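PDB 3EWM: uncharacterized sugar kinase PH1459 from Pyrococcus horikoshii, which probably phosphorylates a sugar, perhaps fructose, with ATP, as a member of the PfkB family of carbohydrate kinases. Local coordinates for residues L266-L278 / E293-A305. Residues are numbered along the deposited sequence; the frame is centred on the assembly and turned at random.
Sequences LKLGKFANLVAAL and ELLKYKEAREVLA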
# COMPACT_ATOMS: atom_id res chain seq x y z
N LEU A 266 35.64 -11.68 -19.20
CA LEU A 266 35.67 -10.64 -20.23
C LEU A 266 34.42 -10.61 -21.11
O LEU A 266 33.82 -9.56 -21.30
CB LEU A 266 36.94 -10.76 -21.08
CG LEU A 266 38.22 -10.36 -20.34
CD1 LEU A 266 39.40 -10.50 -21.27
CD2 LEU A 266 38.12 -8.90 -19.82
N LYS A 267 34.01 -11.77 -21.62
CA LYS A 267 32.83 -11.85 -22.49
C LYS A 267 31.59 -11.48 -21.68
O LYS A 267 30.72 -10.75 -22.16
CB LYS A 267 32.67 -13.26 -23.07
CG LYS A 267 33.70 -13.61 -24.14
CD LYS A 267 33.55 -15.07 -24.55
CE LYS A 267 34.74 -15.53 -25.39
NZ LYS A 267 34.74 -14.88 -26.73
N LEU A 268 31.54 -11.99 -20.46
CA LEU A 268 30.44 -11.74 -19.56
C LEU A 268 30.40 -10.25 -19.18
O LEU A 268 29.36 -9.62 -19.27
CB LEU A 268 30.61 -12.63 -18.35
CG LEU A 268 29.56 -12.60 -17.26
CD1 LEU A 268 28.19 -12.94 -17.83
CD2 LEU A 268 30.01 -13.64 -16.21
N GLY A 269 31.55 -9.71 -18.79
CA GLY A 269 31.67 -8.28 -18.46
C GLY A 269 31.24 -7.34 -19.57
O GLY A 269 30.46 -6.40 -19.34
N LYS A 270 31.75 -7.57 -20.78
CA LYS A 270 31.38 -6.76 -21.94
C LYS A 270 29.88 -6.87 -22.27
O LYS A 270 29.25 -5.88 -22.62
CB LYS A 270 32.24 -7.10 -23.16
CG LYS A 270 33.77 -6.93 -22.97
CD LYS A 270 34.17 -5.50 -22.58
CE LYS A 270 34.53 -5.36 -21.09
NZ LYS A 270 35.16 -4.02 -20.83
N PHE A 271 29.31 -8.06 -22.11
CA PHE A 271 27.88 -8.25 -22.36
C PHE A 271 27.04 -7.54 -21.30
O PHE A 271 26.15 -6.75 -21.64
CB PHE A 271 27.49 -9.74 -22.44
CG PHE A 271 26.01 -9.97 -22.64
CD1 PHE A 271 25.37 -9.54 -23.80
CD2 PHE A 271 25.26 -10.62 -21.66
CE1 PHE A 271 24.01 -9.73 -23.99
CE2 PHE A 271 23.89 -10.83 -21.83
CZ PHE A 271 23.26 -10.39 -23.00
N ALA A 272 27.35 -7.79 -20.03
CA ALA A 272 26.60 -7.16 -18.94
C ALA A 272 26.74 -5.65 -18.98
O ALA A 272 25.76 -4.91 -18.75
CB ALA A 272 27.02 -7.74 -17.58
N ASN A 273 27.94 -5.17 -19.32
CA ASN A 273 28.16 -3.73 -19.45
C ASN A 273 27.26 -3.13 -20.53
O ASN A 273 26.63 -2.09 -20.30
CB ASN A 273 29.63 -3.43 -19.75
CG ASN A 273 30.00 -1.98 -19.49
OD1 ASN A 273 29.39 -1.30 -18.66
ND2 ASN A 273 31.03 -1.51 -20.16
N LEU A 274 27.20 -3.78 -21.69
CA LEU A 274 26.40 -3.30 -22.82
C LEU A 274 24.92 -3.27 -22.48
O LEU A 274 24.24 -2.30 -22.76
CB LEU A 274 26.66 -4.14 -24.07
CG LEU A 274 25.74 -3.89 -25.27
CD1 LEU A 274 25.98 -2.51 -25.85
CD2 LEU A 274 25.90 -4.96 -26.33
N VAL A 275 24.44 -4.36 -21.88
CA VAL A 275 23.04 -4.43 -21.45
C VAL A 275 22.69 -3.31 -20.47
O VAL A 275 21.70 -2.61 -20.67
CB VAL A 275 22.68 -5.81 -20.89
CG1 VAL A 275 21.23 -5.80 -20.25
CG2 VAL A 275 22.81 -6.85 -21.99
N ALA A 276 23.52 -3.15 -19.43
CA ALA A 276 23.33 -2.06 -18.47
C ALA A 276 23.36 -0.70 -19.16
O ALA A 276 22.48 0.13 -18.92
CB ALA A 276 24.36 -2.10 -17.34
N ALA A 277 24.36 -0.48 -20.01
CA ALA A 277 24.50 0.79 -20.72
C ALA A 277 23.23 1.08 -21.51
O ALA A 277 22.63 2.16 -21.39
CB ALA A 277 25.71 0.76 -21.65
N LEU A 278 22.81 0.10 -22.30
CA LEU A 278 21.61 0.24 -23.12
C LEU A 278 20.34 0.38 -22.28
O LEU A 278 19.41 1.06 -22.69
CB LEU A 278 21.46 -0.92 -24.12
CG LEU A 278 22.42 -1.07 -25.31
CD1 LEU A 278 21.85 -2.12 -26.26
CD2 LEU A 278 22.70 0.23 -26.05
N GLU A 293 17.52 -5.71 -30.23
CA GLU A 293 18.34 -4.50 -30.16
C GLU A 293 19.80 -4.81 -29.88
O GLU A 293 20.69 -4.17 -30.44
CB GLU A 293 17.89 -3.58 -29.04
CG GLU A 293 16.43 -3.25 -28.96
CD GLU A 293 16.14 -2.57 -27.65
OE1 GLU A 293 15.25 -3.03 -26.91
OE2 GLU A 293 16.86 -1.59 -27.34
N LEU A 294 20.04 -5.77 -28.99
CA LEU A 294 21.39 -6.13 -28.57
C LEU A 294 22.18 -6.80 -29.67
O LEU A 294 23.40 -6.64 -29.76
CB LEU A 294 21.35 -7.03 -27.34
CG LEU A 294 21.01 -6.33 -26.02
CD1 LEU A 294 20.50 -7.35 -25.02
CD2 LEU A 294 22.18 -5.54 -25.42
N LEU A 295 21.48 -7.54 -30.53
CA LEU A 295 22.12 -8.25 -31.63
C LEU A 295 22.85 -7.33 -32.61
O LEU A 295 23.72 -7.78 -33.35
CB LEU A 295 21.11 -9.14 -32.34
CG LEU A 295 21.01 -10.65 -32.06
CD1 LEU A 295 21.63 -11.11 -30.77
CD2 LEU A 295 19.57 -11.06 -32.13
N LYS A 296 22.52 -6.04 -32.59
CA LYS A 296 23.20 -5.03 -33.42
C LYS A 296 24.63 -4.73 -32.95
O LYS A 296 25.38 -4.04 -33.65
CB LYS A 296 22.39 -3.72 -33.45
CG LYS A 296 20.88 -3.90 -33.65
CD LYS A 296 20.48 -4.05 -35.10
CE LYS A 296 20.28 -2.69 -35.77
NZ LYS A 296 19.78 -2.86 -37.18
N TYR A 297 24.99 -5.26 -31.78
CA TYR A 297 26.30 -5.04 -31.17
C TYR A 297 27.05 -6.35 -31.05
O TYR A 297 26.46 -7.38 -30.73
CB TYR A 297 26.15 -4.43 -29.77
CG TYR A 297 25.45 -3.10 -29.77
CD1 TYR A 297 26.17 -1.91 -29.84
CD2 TYR A 297 24.05 -3.03 -29.70
CE1 TYR A 297 25.52 -0.67 -29.84
CE2 TYR A 297 23.39 -1.80 -29.70
CZ TYR A 297 24.12 -0.63 -29.77
OH TYR A 297 23.47 0.58 -29.78
N LYS A 298 28.37 -6.30 -31.27
CA LYS A 298 29.17 -7.52 -31.27
C LYS A 298 29.36 -8.09 -29.86
O LYS A 298 29.46 -9.30 -29.69
CB LYS A 298 30.50 -7.33 -32.02
CG LYS A 298 31.75 -7.10 -31.18
CD LYS A 298 32.23 -5.66 -31.25
CE LYS A 298 33.66 -5.54 -30.72
NZ LYS A 298 34.15 -4.13 -30.70
N GLU A 299 29.39 -7.21 -28.85
CA GLU A 299 29.54 -7.64 -27.45
C GLU A 299 28.36 -8.50 -26.98
O GLU A 299 28.49 -9.30 -26.05
CB GLU A 299 29.68 -6.43 -26.51
CG GLU A 299 30.90 -5.53 -26.76
CD GLU A 299 30.73 -4.61 -27.96
OE1 GLU A 299 31.73 -4.02 -28.40
OE2 GLU A 299 29.59 -4.47 -28.47
N ALA A 300 27.22 -8.34 -27.65
CA ALA A 300 26.02 -9.10 -27.34
C ALA A 300 25.94 -10.35 -28.19
O ALA A 300 25.46 -11.37 -27.73
CB ALA A 300 24.79 -8.26 -27.53
N ARG A 301 26.42 -10.25 -29.43
CA ARG A 301 26.42 -11.40 -30.33
C ARG A 301 27.27 -12.56 -29.81
O ARG A 301 26.96 -13.72 -30.04
CB ARG A 301 26.84 -10.98 -31.74
CG ARG A 301 25.73 -10.29 -32.51
CD ARG A 301 26.03 -10.24 -34.00
NE ARG A 301 27.25 -9.50 -34.31
CZ ARG A 301 27.31 -8.18 -34.50
NH1 ARG A 301 26.22 -7.42 -34.42
NH2 ARG A 301 28.47 -7.61 -34.79
N GLU A 302 28.33 -12.24 -29.09
CA GLU A 302 29.14 -13.26 -28.44
C GLU A 302 28.28 -14.17 -27.54
O GLU A 302 28.39 -15.40 -27.61
CB GLU A 302 30.24 -12.58 -27.62
CG GLU A 302 31.13 -13.55 -26.89
CD GLU A 302 32.22 -14.11 -27.78
OE1 GLU A 302 32.95 -13.31 -28.43
OE2 GLU A 302 32.34 -15.36 -27.82
N VAL A 303 27.41 -13.56 -26.74
CA VAL A 303 26.59 -14.28 -25.77
C VAL A 303 25.28 -14.77 -26.39
O VAL A 303 24.89 -15.93 -26.18
CB VAL A 303 26.28 -13.41 -24.52
CG1 VAL A 303 25.25 -14.08 -23.62
CG2 VAL A 303 27.55 -13.11 -23.75
N LEU A 304 24.59 -13.90 -27.12
CA LEU A 304 23.24 -14.22 -27.55
C LEU A 304 23.19 -14.95 -28.89
O LEU A 304 22.29 -15.75 -29.10
CB LEU A 304 22.34 -12.98 -27.57
CG LEU A 304 22.16 -12.17 -26.28
CD1 LEU A 304 21.26 -10.96 -26.52
CD2 LEU A 304 21.63 -13.02 -25.13
N ALA A 305 24.15 -14.69 -29.78
CA ALA A 305 24.14 -15.29 -31.12
C ALA A 305 25.28 -16.28 -31.33
O ALA A 305 25.71 -16.96 -30.40
CB ALA A 305 24.17 -14.21 -32.19
O HOH W 1 30.63 -10.43 -24.74
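F271 and L274 pack against the C-terminal turn and short helix that end the modelled chain of this PfkB-family, ribokinase-like fold; the axes of helices 266-278 and 298-304 approach to 8.4 Å, with 120° between their N-to-C directions. F271 is a knob among L294, A300, V303 and L304. CG anti to the backbone N (chi1 177°) sets its ring beside its own helix, between two valines: CB of V303 makes a CH-pi contact over one face, 4.0 Å from the F271 ring centroid, while V275 CG2 covers the opposite face. A300 CB lies at the ring edge, in its plane, and L304 CD2 reaches F271 CZ at 3.8 Å. L294 answers as a knob among F271, L274, V275 and L278, its CD2 3.5 Å from L278 CD1. The two methyls of L274 meet different groups: CD2 packs on Y297 CB at 3.5 Å and on A300 CB, whereas CD1 makes a CH-pi contact over one face of the Y297 ring. Y297 is the N-cap residue of helix 298-304 and ends the type I beta turn that starts at L294. No hydrogen bond joins the two backbones directly; one water donates to both K267 O (2.6 Å) and E299 O (2.8 Å). K267 NZ and E302 OE2 are placed as a salt bridge, but NZ is modelled too close to the carboxylate, leaving its detail doubtful. Beyond the contact, L268, A272, V275 and L304 pack on helix 245-259, while K270 and N273 touch strand 228-233, an outermost strand of the large sheet.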